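Local atomic coordinates of ErfK/YbiS/YcfS/YnhG family protein (Xylanimonas cellulosilytica, PDB entry 4LPQ), a protein that probably acts as an L,D-transpeptidase that cross-links peptidoglycan during bacterial cell wall synthesis. Residues Q95-V100 and N190-S195; Y76-R81 and V106-A111; Y32-A37 and W43-A48. All coordinates share one frame; numbering follows the deposited sequence. Where two conformers were deposited one is given.

Contact 1: residues Q95-V100 and N190-S195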
loop_
_atom_site.group_PDB
_atom_site.type_symbol
_atom_site.label_atom_id
_atom_site.label_comp_id
_atom_site.label_asym_id
_atom_site.label_seq_id
_atom_site.Cartn_x
_atom_site.Cartn_y
_atom_site.Cartn_z
ATOM N N GLN A 95 2.608 -4.436 6.091
ATOM C CA GLN A 95 2.819 -4.185 4.681
ATOM C C GLN A 95 1.790 -3.188 4.118
ATOM O O GLN A 95 1.178 -3.395 3.050
ATOM C CB GLN A 95 2.859 -5.486 3.888
ATOM C CG GLN A 95 4.065 -6.392 4.229
ATOM C CD GLN A 95 5.318 -5.883 3.554
ATOM O OE1 GLN A 95 5.447 -5.932 2.328
ATOM N NE2 GLN A 95 6.164 -5.235 4.363
ATOM N N ILE A 96 1.624 -2.031 4.830
ATOM C CA ILE A 96 0.771 -0.944 4.402
ATOM C C ILE A 96 1.529 0.369 4.563
ATOM O O ILE A 96 2.397 0.513 5.438
ATOM C CB ILE A 96 -0.580 -0.936 5.176
ATOM C CG1 ILE A 96 -0.386 -0.792 6.659
ATOM C CG2 ILE A 96 -1.413 -2.157 4.836
ATOM C CD1 ILE A 96 -1.628 -0.871 7.511
ATOM N N LEU A 97 1.095 1.302 3.727
ATOM C CA LEU A 97 1.546 2.681 3.779
ATOM C C LEU A 97 0.377 3.531 4.215
ATOM O O LEU A 97 -0.736 3.426 3.696
ATOM C CB LEU A 97 2.103 3.094 2.393
ATOM C CG LEU A 97 2.623 4.520 2.292
ATOM C CD1 LEU A 97 3.672 4.574 1.206
ATOM C CD2 LEU A 97 1.485 5.472 1.929
ATOM N N LEU A 98 0.613 4.404 5.187
ATOM C CA LEU A 98 -0.351 5.313 5.707
ATOM C C LEU A 98 0.012 6.768 5.318
ATOM O O LEU A 98 1.137 7.189 5.622
ATOM C CB LEU A 98 -0.459 5.231 7.219
ATOM C CG LEU A 98 -0.536 3.846 7.841
ATOM C CD1 LEU A 98 -0.627 3.927 9.356
ATOM C CD2 LEU A 98 -1.715 3.108 7.275
ATOM N N ALA A 99 -0.921 7.474 4.684
ATOM C CA ALA A 99 -0.771 8.907 4.435
ATOM C C ALA A 99 -1.482 9.511 5.644
ATOM O O ALA A 99 -2.683 9.385 5.812
ATOM C CB ALA A 99 -1.429 9.261 3.132
ATOM N N VAL A 100 -0.704 10.183 6.463
ATOM C CA VAL A 100 -1.151 10.691 7.792
ATOM C C VAL A 100 -1.034 12.226 7.837
ATOM O O VAL A 100 -0.038 12.790 7.366
ATOM C CB VAL A 100 -0.331 10.064 8.933
ATOM C CG1 VAL A 100 -0.891 10.454 10.300
ATOM C CG2 VAL A 100 -0.230 8.508 8.828
ATOM N N ASN A 190 0.232 8.184 -7.847
ATOM C CA ASN A 190 -0.249 9.382 -8.455
ATOM C C ASN A 190 -1.042 10.213 -7.466
ATOM O O ASN A 190 -0.902 11.449 -7.424
ATOM C CB ASN A 190 -1.081 9.082 -9.722
ATOM C CG ASN A 190 -0.269 8.470 -10.847
ATOM O OD1 ASN A 190 0.937 8.647 -10.954
ATOM N ND2 ASN A 190 -0.982 7.761 -11.717
ATOM N N TRP A 191 -1.834 9.541 -6.656
ATOM C CA TRP A 191 -2.592 10.194 -5.622
ATOM C C TRP A 191 -1.666 10.897 -4.612
ATOM O O TRP A 191 -1.872 12.091 -4.270
ATOM C CB TRP A 191 -3.588 9.280 -4.945
ATOM C CG TRP A 191 -4.390 9.919 -3.868
ATOM C CD1 TRP A 191 -5.527 10.654 -4.063
ATOM C CD2 TRP A 191 -4.071 10.019 -2.467
ATOM N NE1 TRP A 191 -5.951 11.175 -2.838
ATOM C CE2 TRP A 191 -5.067 10.808 -1.854
ATOM C CE3 TRP A 191 -3.055 9.491 -1.664
ATOM C CZ2 TRP A 191 -5.044 11.110 -0.494
ATOM C CZ3 TRP A 191 -3.020 9.778 -0.325
ATOM C CH2 TRP A 191 -4.030 10.572 0.289
ATOM N N LEU A 192 -0.640 10.206 -4.133
ATOM C CA LEU A 192 0.346 10.768 -3.227
ATOM C C LEU A 192 0.976 12.001 -3.835
ATOM O O LEU A 192 1.099 13.018 -3.142
ATOM C CB LEU A 192 1.400 9.727 -2.908
ATOM C CG LEU A 192 0.957 8.588 -1.996
ATOM C CD1 LEU A 192 2.011 7.480 -1.964
ATOM C CD2 LEU A 192 0.624 9.060 -0.603
ATOM N N TRP A 193 1.405 11.963 -5.117
ATOM C CA TRP A 193 2.037 13.075 -5.755
ATOM C C TRP A 193 1.112 14.250 -5.956
ATOM O O TRP A 193 1.455 15.409 -5.692
ATOM C CB TRP A 193 2.652 12.666 -7.075
ATOM C CG TRP A 193 3.968 12.083 -7.111
ATOM C CD1 TRP A 193 4.293 10.753 -6.791
ATOM C CD2 TRP A 193 5.172 12.687 -7.617
ATOM N NE1 TRP A 193 5.609 10.537 -7.051
ATOM C CE2 TRP A 193 6.187 11.684 -7.558
ATOM C CE3 TRP A 193 5.494 13.909 -8.135
ATOM C CZ2 TRP A 193 7.460 11.881 -8.026
ATOM C CZ3 TRP A 193 6.750 14.113 -8.571
ATOM C CH2 TRP A 193 7.728 13.096 -8.550
ATOM N N ASP A 194 -0.037 13.970 -6.568
ATOM C CA ASP A 194 -0.823 14.983 -7.287
ATOM C C ASP A 194 -2.034 15.482 -6.535
ATOM O O ASP A 194 -2.471 16.561 -6.749
ATOM C CB ASP A 194 -1.249 14.475 -8.650
ATOM C CG ASP A 194 -0.135 14.106 -9.575
ATOM O OD1 ASP A 194 0.970 14.667 -9.447
ATOM O OD2 ASP A 194 -0.406 13.184 -10.430
ATOM N N SER A 195 -2.564 14.652 -5.667
ATOM C CA SER A 195 -3.769 14.991 -4.917
ATOM C C SER A 195 -3.460 15.312 -3.472
ATOM O O SER A 195 -3.798 16.380 -2.957
ATOM C CB SER A 195 -4.848 13.887 -5.066
ATOM O OG SER A 195 -6.035 14.264 -4.378
#
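In the YkuD-type catalytic domain a helix lies against one face of the central beta-sheet, and in this contact Leu97 and Ala99 of the sheet meet Trp191 and Leu192 of that helix. Strand 96-100 and helix 190-195 run almost parallel, at 15°, with their axes 11.3 Å apart. Large helix side chains suit a gap of that width: the indole of Trp191 and the side chain of Leu192 span it to Leu97 and to the small Ala99. Trp191 does so with the benzo edge of its indole: CZ3 lies 3.8 Å from Ala99 CB, with CH2 close behind. The methyl sits in the ring plane, so it meets the rim and not a face. Trp191 CG stands anti to the backbone N (chi1 180°), which carries the ring down from the helix to the strand. Alanine fits here because a single methyl lets a bulky ring edge come close to the backbone. Leu192 serves as a second prong: its CD2 reaches Ala99 CB at 4.3 Å, while CD1 faces Leu97 CD2 at 4.4 Å. These looser apolar contacts involve no hydrogen bond across the interface, as expected of a hydrophobic core in which branched leucines fill space between sheet and helix. The side chain of Leu192 is about 9 Å from that of His167, the predicted proton donor/acceptor, and that of Leu97 about 10 Å from that of Cys181, the predicted nucleophile, so the packing lies near, but not in, the probable catalytic centre. Asp194 forms a salt bridge with Arg156, anchoring the helix to strand 154-159. Trp191 stacks on Trp196 and also meets Phe33, while strand 96-101 runs antiparallel between strands 86-91 and 104-110, with Leu97 also touching Val88 and Ile109.

Contact 2: residues Y76-R81 and V106-A111; sequences YRPTPR and VRIINA
Arg77 is the first residue of 76-81 to touch the strand opposite, in the linker joining the helices of the putative peptidoglycan-binding domain to the catalytic sheet. Its NH1 passes Ile108 CD1 obliquely at 4.3 Å, but the polar grip of the guanidinium lies elsewhere: NH1 bonds to Leu30 O and NH2 to Val105 O. A water adds a bridge, accepting a weak bond from NH1 and donating to Val106 O at 2.9 Å. That carbonyl also takes Arg107 NH1 at 3.0 Å, from above its plane, beside a classic beta bulge in which Val106 and Arg107 face Ala99. Next comes Pro78, which meets Ile108 tip to tip, its CD 3.8 Å and its CG 4.0 Å from Ile108 CG1. With chi1 at -52°, Ile108 points CG1 away from its own carbonyl carbon and toward the proline. A proline ring suits this buried place, being compact, apolar and without an N-H to satisfy. Further on, Pro80 rests against Val100, and Arg81 N bonds to Glu89 OE1. The linker thus runs beside strands 104-110, 96-101 and 86-91, entering from helix 66-74 and leaving into strand 86-91.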
loop_
_atom_site.group_PDB
_atom_site.type_symbol
_atom_site.label_atom_id
_atom_site.label_comp_id
_atom_site.label_asym_id
_atom_site.label_seq_id
_atom_site.Cartn_x
_atom_site.Cartn_y
_atom_site.Cartn_z
ATOM N N TYR A 76 -12.614 -0.847 10.922
ATOM C CA TYR A 76 -11.230 -0.923 11.320
ATOM C C TYR A 76 -10.369 0.033 10.482
ATOM O O TYR A 76 -10.362 -0.004 9.271
ATOM C CB TYR A 76 -10.607 -2.302 11.193
ATOM C CG TYR A 76 -9.178 -2.329 11.728
ATOM C CD1 TYR A 76 -8.926 -2.394 13.087
ATOM C CD2 TYR A 76 -8.131 -2.026 10.912
ATOM C CE1 TYR A 76 -7.637 -2.222 13.589
ATOM C CE2 TYR A 76 -6.854 -1.859 11.368
ATOM C CZ TYR A 76 -6.619 -1.912 12.685
ATOM O OH TYR A 76 -5.334 -1.777 13.165
ATOM N N ARG A 77 -9.601 0.867 11.226
ATOM C CA ARG A 77 -8.575 1.754 10.649
ATOM C C ARG A 77 -7.355 1.654 11.546
ATOM O O ARG A 77 -7.479 1.678 12.787
ATOM C CB ARG A 77 -9.020 3.167 10.549
ATOM C CG ARG A 77 -10.086 3.381 9.481
ATOM C CD ARG A 77 -10.832 4.663 9.638
ATOM N NE ARG A 77 -10.028 5.826 9.940
ATOM C CZ ARG A 77 -9.411 6.654 9.088
ATOM N NH1 ARG A 77 -9.368 6.472 7.818
ATOM N NH2 ARG A 77 -8.827 7.680 9.587
ATOM N N PRO A 78 -6.148 1.618 10.956
ATOM C CA PRO A 78 -4.957 1.566 11.811
ATOM C C PRO A 78 -4.724 2.936 12.546
ATOM O O PRO A 78 -5.176 3.968 12.044
ATOM C CB PRO A 78 -3.861 1.262 10.832
ATOM C CG PRO A 78 -4.360 1.656 9.550
ATOM C CD PRO A 78 -5.823 1.604 9.530
ATOM N N THR A 79 -4.070 2.842 13.700
ATOM C CA THR A 79 -3.713 4.041 14.465
ATOM C C THR A 79 -2.292 4.475 14.080
ATOM O O THR A 79 -1.376 3.628 14.214
ATOM C CB THR A 79 -3.795 3.748 15.959
ATOM O OG1 THR A 79 -5.120 3.371 16.305
ATOM C CG2 THR A 79 -3.397 4.900 16.746
ATOM N N PRO A 80 -2.101 5.700 13.633
ATOM C CA PRO A 80 -0.732 6.091 13.225
ATOM C C PRO A 80 0.136 6.332 14.491
ATOM O O PRO A 80 -0.420 6.544 15.622
ATOM C CB PRO A 80 -0.930 7.369 12.511
ATOM C CG PRO A 80 -2.193 7.908 13.062
ATOM C CD PRO A 80 -3.053 6.780 13.492
ATOM N N ARG A 81 1.452 6.356 14.303
ATOM C CA ARG A 81 2.356 6.694 15.359
ATOM C C ARG A 81 2.603 8.211 15.508
ATOM O O ARG A 81 2.891 8.671 16.629
ATOM C CB ARG A 81 3.681 5.998 15.161
ATOM C CG ARG A 81 3.578 4.508 15.299
ATOM C CD ARG A 81 4.931 3.895 15.498
ATOM N NE ARG A 81 4.843 2.431 15.627
ATOM C CZ ARG A 81 5.873 1.655 16.012
ATOM N NH1 ARG A 81 7.144 2.229 16.110
ATOM N NH2 ARG A 81 5.631 0.369 15.996
ATOM N N VAL A 106 -5.255 9.548 6.553
ATOM C CA VAL A 106 -5.986 10.046 5.401
ATOM C C VAL A 106 -6.274 8.916 4.397
ATOM O O VAL A 106 -7.397 8.779 3.898
ATOM C CB VAL A 106 -5.253 11.246 4.730
ATOM C CG1 VAL A 106 -5.977 11.741 3.480
ATOM C CG2 VAL A 106 -5.066 12.348 5.737
ATOM N N ARG A 107 -5.240 8.096 4.157
ATOM C CA ARG A 107 -5.406 6.913 3.313
ATOM C C ARG A 107 -4.533 5.805 3.799
ATOM O O ARG A 107 -3.434 5.993 4.338
ATOM C CB ARG A 107 -5.048 7.096 1.790
ATOM C CG ARG A 107 -5.912 7.945 0.925
ATOM C CD ARG A 107 -7.347 7.474 0.730
ATOM N NE ARG A 107 -7.991 8.379 -0.214
ATOM C CZ ARG A 107 -8.511 9.561 0.147
ATOM N NH1 ARG A 107 -8.469 9.993 1.394
ATOM N NH2 ARG A 107 -9.007 10.388 -0.744
ATOM N N ILE A 108 -5.048 4.587 3.585
ATOM C CA ILE A 108 -4.304 3.359 3.774
ATOM C C ILE A 108 -4.070 2.770 2.379
ATOM O O ILE A 108 -5.063 2.565 1.658
ATOM C CB ILE A 108 -5.049 2.327 4.654
ATOM C CG1 ILE A 108 -5.511 2.897 5.980
ATOM C CG2 ILE A 108 -4.126 1.104 4.849
ATOM C CD1 ILE A 108 -6.873 3.491 5.981
ATOM N N ILE A 109 -2.808 2.437 2.064
ATOM C CA ILE A 109 -2.427 2.008 0.733
ATOM C C ILE A 109 -1.720 0.656 0.846
ATOM O O ILE A 109 -0.789 0.528 1.685
ATOM C CB ILE A 109 -1.556 3.108 0.075
ATOM C CG1 ILE A 109 -2.406 4.308 -0.273
ATOM C CG2 ILE A 109 -0.858 2.603 -1.164
ATOM C CD1 ILE A 109 -1.635 5.588 -0.478
ATOM N N ASN A 110 -2.126 -0.316 -0.005
ATOM C CA ASN A 110 -1.394 -1.572 -0.011
ATOM C C ASN A 110 0.043 -1.342 -0.482
ATOM O O ASN A 110 0.317 -0.660 -1.449
ATOM C CB ASN A 110 -2.101 -2.517 -0.970
ATOM C CG ASN A 110 -1.500 -3.908 -0.979
ATOM O OD1 ASN A 110 -1.387 -4.515 0.076
ATOM N ND2 ASN A 110 -1.103 -4.372 -2.161
ATOM N N ALA A 111 1.006 -1.972 0.249
ATOM C CA ALA A 111 2.432 -1.810 -0.008
ATOM C C ALA A 111 3.147 -3.158 -0.009
ATOM O O ALA A 111 2.648 -4.148 0.540
ATOM C CB ALA A 111 3.066 -0.827 1.017
HETATM O O HOH W 1 -9.601 8.624 5.726
#

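Contact 3: residues Y32-A37 and W43-A48; sequences YFILKA and WATQQA
Ile34 and Ala48 lie at the centre of this contact in the putative peptidoglycan-binding domain, a small helical domain in which 32-37 belongs to the loop leading from helix 18-30 to helix 43-56. The loop folds back over the first turns of the second helix. Ala48 CB is pressed against the loop backbone, 3.4 Å from Phe33 O, and lies 4.1 Å from Ile34 CB. A methyl suits the spot, since the loop approaches the helix closely there. Ile34 then runs along the helix toward its start: CG1 is anti to the backbone N (chi1 -169°) and the chain continues extended, which brings CD1 to within 3.7 Å of Thr45 OG1. The two side chains cross obliquely, and the isoleucine offers only carbon to the threonine hydroxyl.

That hydroxyl is engaged elsewhere. Thr45 OG1 is hydrogen-bonded to Gln24 NE2 of helix 18-30, and a water joins it to Lys36 O, so the threonine ties the loop and both helices together. Ile34 also packs on Gln24 and Met28 of helix 18-30, so that one branched apolar side chain touches both helices. At the other end of the loop, Tyr32 starts toward the helix with its CB, but its ring leads away from 43-48 and meets Phe52, further along the same helix, edge to face. Phe33 turns instead to the catalytic domain, its ring touching Ile109, and its N shares in the backbone pairing with Ile108. Loop and helix have no direct hydrogen bond between them; waters make the links, one of them between the two backbones. It donates to Phe33 O and to Ala44 O, each at 2.8 Å, while Ala44 O also receives the helical bond from Ala48 N.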
loop_
_atom_site.group_PDB
_atom_site.type_symbol
_atom_site.label_atom_id
_atom_site.label_comp_id
_atom_site.label_asym_id
_atom_site.label_seq_id
_atom_site.Cartn_x
_atom_site.Cartn_y
_atom_site.Cartn_z
ATOM N N TYR A 32 -9.375 3.418 2.743
ATOM C CA TYR A 32 -8.540 2.476 2.019
ATOM C C TYR A 32 -8.544 2.918 0.574
ATOM O O TYR A 32 -9.596 3.187 0.009
ATOM C CB TYR A 32 -9.087 1.049 2.203
ATOM C CG TYR A 32 -8.897 0.642 3.645
ATOM C CD1 TYR A 32 -9.838 0.976 4.624
ATOM C CD2 TYR A 32 -7.742 0.008 4.096
ATOM C CE1 TYR A 32 -9.631 0.686 5.935
ATOM C CE2 TYR A 32 -7.494 -0.257 5.445
ATOM C CZ TYR A 32 -8.467 0.080 6.385
ATOM O OH TYR A 32 -8.225 -0.251 7.678
ATOM N N PHE A 33 -7.383 3.019 -0.054
ATOM C CA PHE A 33 -7.289 3.679 -1.358
ATOM C C PHE A 33 -7.973 2.895 -2.435
ATOM O O PHE A 33 -7.613 1.755 -2.745
ATOM C CB PHE A 33 -5.817 3.833 -1.740
ATOM C CG PHE A 33 -5.651 4.546 -3.059
ATOM C CD1 PHE A 33 -5.839 5.903 -3.133
ATOM C CD2 PHE A 33 -5.483 3.854 -4.193
ATOM C CE1 PHE A 33 -5.794 6.544 -4.367
ATOM C CE2 PHE A 33 -5.398 4.468 -5.381
ATOM C CZ PHE A 33 -5.565 5.799 -5.500
ATOM N N ILE A 34 -8.972 3.543 -3.021
ATOM C CA ILE A 34 -9.783 3.002 -4.115
ATOM C C ILE A 34 -10.465 4.215 -4.763
ATOM O O ILE A 34 -11.059 5.080 -4.073
ATOM C CB ILE A 34 -10.804 1.950 -3.618
ATOM C CG1 ILE A 34 -11.444 1.201 -4.779
ATOM C CG2 ILE A 34 -11.820 2.493 -2.658
ATOM C CD1 ILE A 34 -12.301 0.021 -4.285
ATOM N N LEU A 35 -10.464 4.276 -6.042
ATOM C CA LEU A 35 -11.017 5.404 -6.803
ATOM C C LEU A 35 -12.467 5.249 -7.241
ATOM O O LEU A 35 -13.176 6.254 -7.394
ATOM C CB LEU A 35 -10.129 5.686 -8.029
ATOM C CG LEU A 35 -8.727 6.105 -7.797
ATOM C CD1 LEU A 35 -7.994 6.379 -9.088
ATOM C CD2 LEU A 35 -8.730 7.331 -6.943
ATOM N N LYS A 36 -12.916 3.996 -7.534
ATOM C CA LYS A 36 -14.218 3.735 -8.166
ATOM C C LYS A 36 -14.990 2.702 -7.417
ATOM O O LYS A 36 -14.474 1.652 -7.007
ATOM C CB LYS A 36 -13.982 3.112 -9.536
ATOM C CG LYS A 36 -13.489 4.013 -10.603
ATOM C CD LYS A 36 -13.861 3.480 -11.979
ATOM C CE LYS A 36 -13.268 2.098 -12.174
ATOM N NZ LYS A 36 -13.065 1.930 -13.618
ATOM N N ALA A 37 -16.245 3.006 -7.150
ATOM C CA ALA A 37 -17.201 2.020 -6.650
ATOM C C ALA A 37 -18.142 1.728 -7.797
ATOM O O ALA A 37 -19.121 2.446 -7.989
ATOM C CB ALA A 37 -17.956 2.518 -5.457
ATOM N N TRP A 43 -8.521 -5.382 -10.304
ATOM C CA TRP A 43 -7.211 -5.192 -9.722
ATOM C C TRP A 43 -7.135 -4.114 -8.665
ATOM O O TRP A 43 -6.462 -4.261 -7.626
ATOM C CB TRP A 43 -6.183 -4.981 -10.838
ATOM C CG TRP A 43 -4.774 -5.078 -10.502
ATOM C CD1 TRP A 43 -3.947 -6.126 -10.694
ATOM C CD2 TRP A 43 -3.951 -4.017 -10.007
ATOM N NE1 TRP A 43 -2.666 -5.843 -10.263
ATOM C CE2 TRP A 43 -2.651 -4.530 -9.855
ATOM C CE3 TRP A 43 -4.196 -2.687 -9.617
ATOM C CZ2 TRP A 43 -1.599 -3.797 -9.352
ATOM C CZ3 TRP A 43 -3.105 -1.923 -9.155
ATOM C CH2 TRP A 43 -1.853 -2.514 -8.996
ATOM N N ALA A 44 -7.788 -2.967 -8.971
ATOM C CA ALA A 44 -7.745 -1.842 -8.065
ATOM C C ALA A 44 -8.450 -2.162 -6.742
ATOM O O ALA A 44 -7.984 -1.840 -5.646
ATOM C CB ALA A 44 -8.343 -0.623 -8.730
ATOM N N THR A 45 -9.571 -2.849 -6.860
ATOM C CA THR A 45 -10.274 -3.278 -5.685
ATOM C C THR A 45 -9.471 -4.276 -4.871
ATOM O O THR A 45 -9.428 -4.247 -3.642
ATOM C CB THR A 45 -11.685 -3.864 -6.042
ATOM O OG1 THR A 45 -12.461 -2.857 -6.649
ATOM C CG2 THR A 45 -12.424 -4.370 -4.824
ATOM N N GLN A 46 -8.737 -5.153 -5.585
ATOM C CA GLN A 46 -7.862 -6.092 -4.906
ATOM C C GLN A 46 -6.868 -5.403 -4.034
ATOM O O GLN A 46 -6.597 -5.848 -2.897
ATOM C CB GLN A 46 -7.175 -7.001 -5.946
ATOM C CG GLN A 46 -6.309 -8.078 -5.351
ATOM C CD GLN A 46 -7.187 -9.085 -4.768
ATOM O OE1 GLN A 46 -7.459 -10.075 -5.361
ATOM N NE2 GLN A 46 -7.620 -8.844 -3.542
ATOM N N GLN A 47 -6.236 -4.359 -4.528
ATOM C CA GLN A 47 -5.261 -3.624 -3.737
ATOM C C GLN A 47 -5.893 -3.106 -2.430
ATOM O O GLN A 47 -5.300 -3.197 -1.374
ATOM C CB GLN A 47 -4.654 -2.464 -4.527
ATOM C CG GLN A 47 -3.768 -2.894 -5.693
ATOM C CD GLN A 47 -2.492 -3.519 -5.184
ATOM O OE1 GLN A 47 -2.216 -4.772 -5.503
ATOM N NE2 GLN A 47 -1.745 -2.809 -4.490
ATOM N N ALA A 48 -7.109 -2.586 -2.564
ATOM C CA ALA A 48 -7.776 -2.036 -1.371
ATOM C C ALA A 48 -8.174 -3.095 -0.368
ATOM O O ALA A 48 -8.057 -2.931 0.839
ATOM C CB ALA A 48 -8.998 -1.225 -1.771
HETATM O O HOH W 2 -7.034 0.756 -5.295
HETATM O O HOH W 3 -12.571 -0.095 -7.988
#

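How the contacts relate
Along the chain, contact 3 comes first, within the putative peptidoglycan-binding domain; contacts 2 and 1 then interleave, in the order 76-81, 95-100, 106-111, 190-195. Contact 2 joins the linker to strand 104-110, the neighbour of strand 96-101 in the mixed sheet, and contact 1 joins strand 96-101 to helix 186-196. The centres of contacts 1 and 2 are about 10 Å apart; contact 3 lies about 13 Å from contact 1 and 14 Å from contact 2. Strand 104-110 stands between the two domains, pairing by backbone with strand 96-101 on one side and with the loop of contact 3 at Phe33 on the other. The N-terminal domain is therefore docked against the catalytic sheet as well as tethered to it.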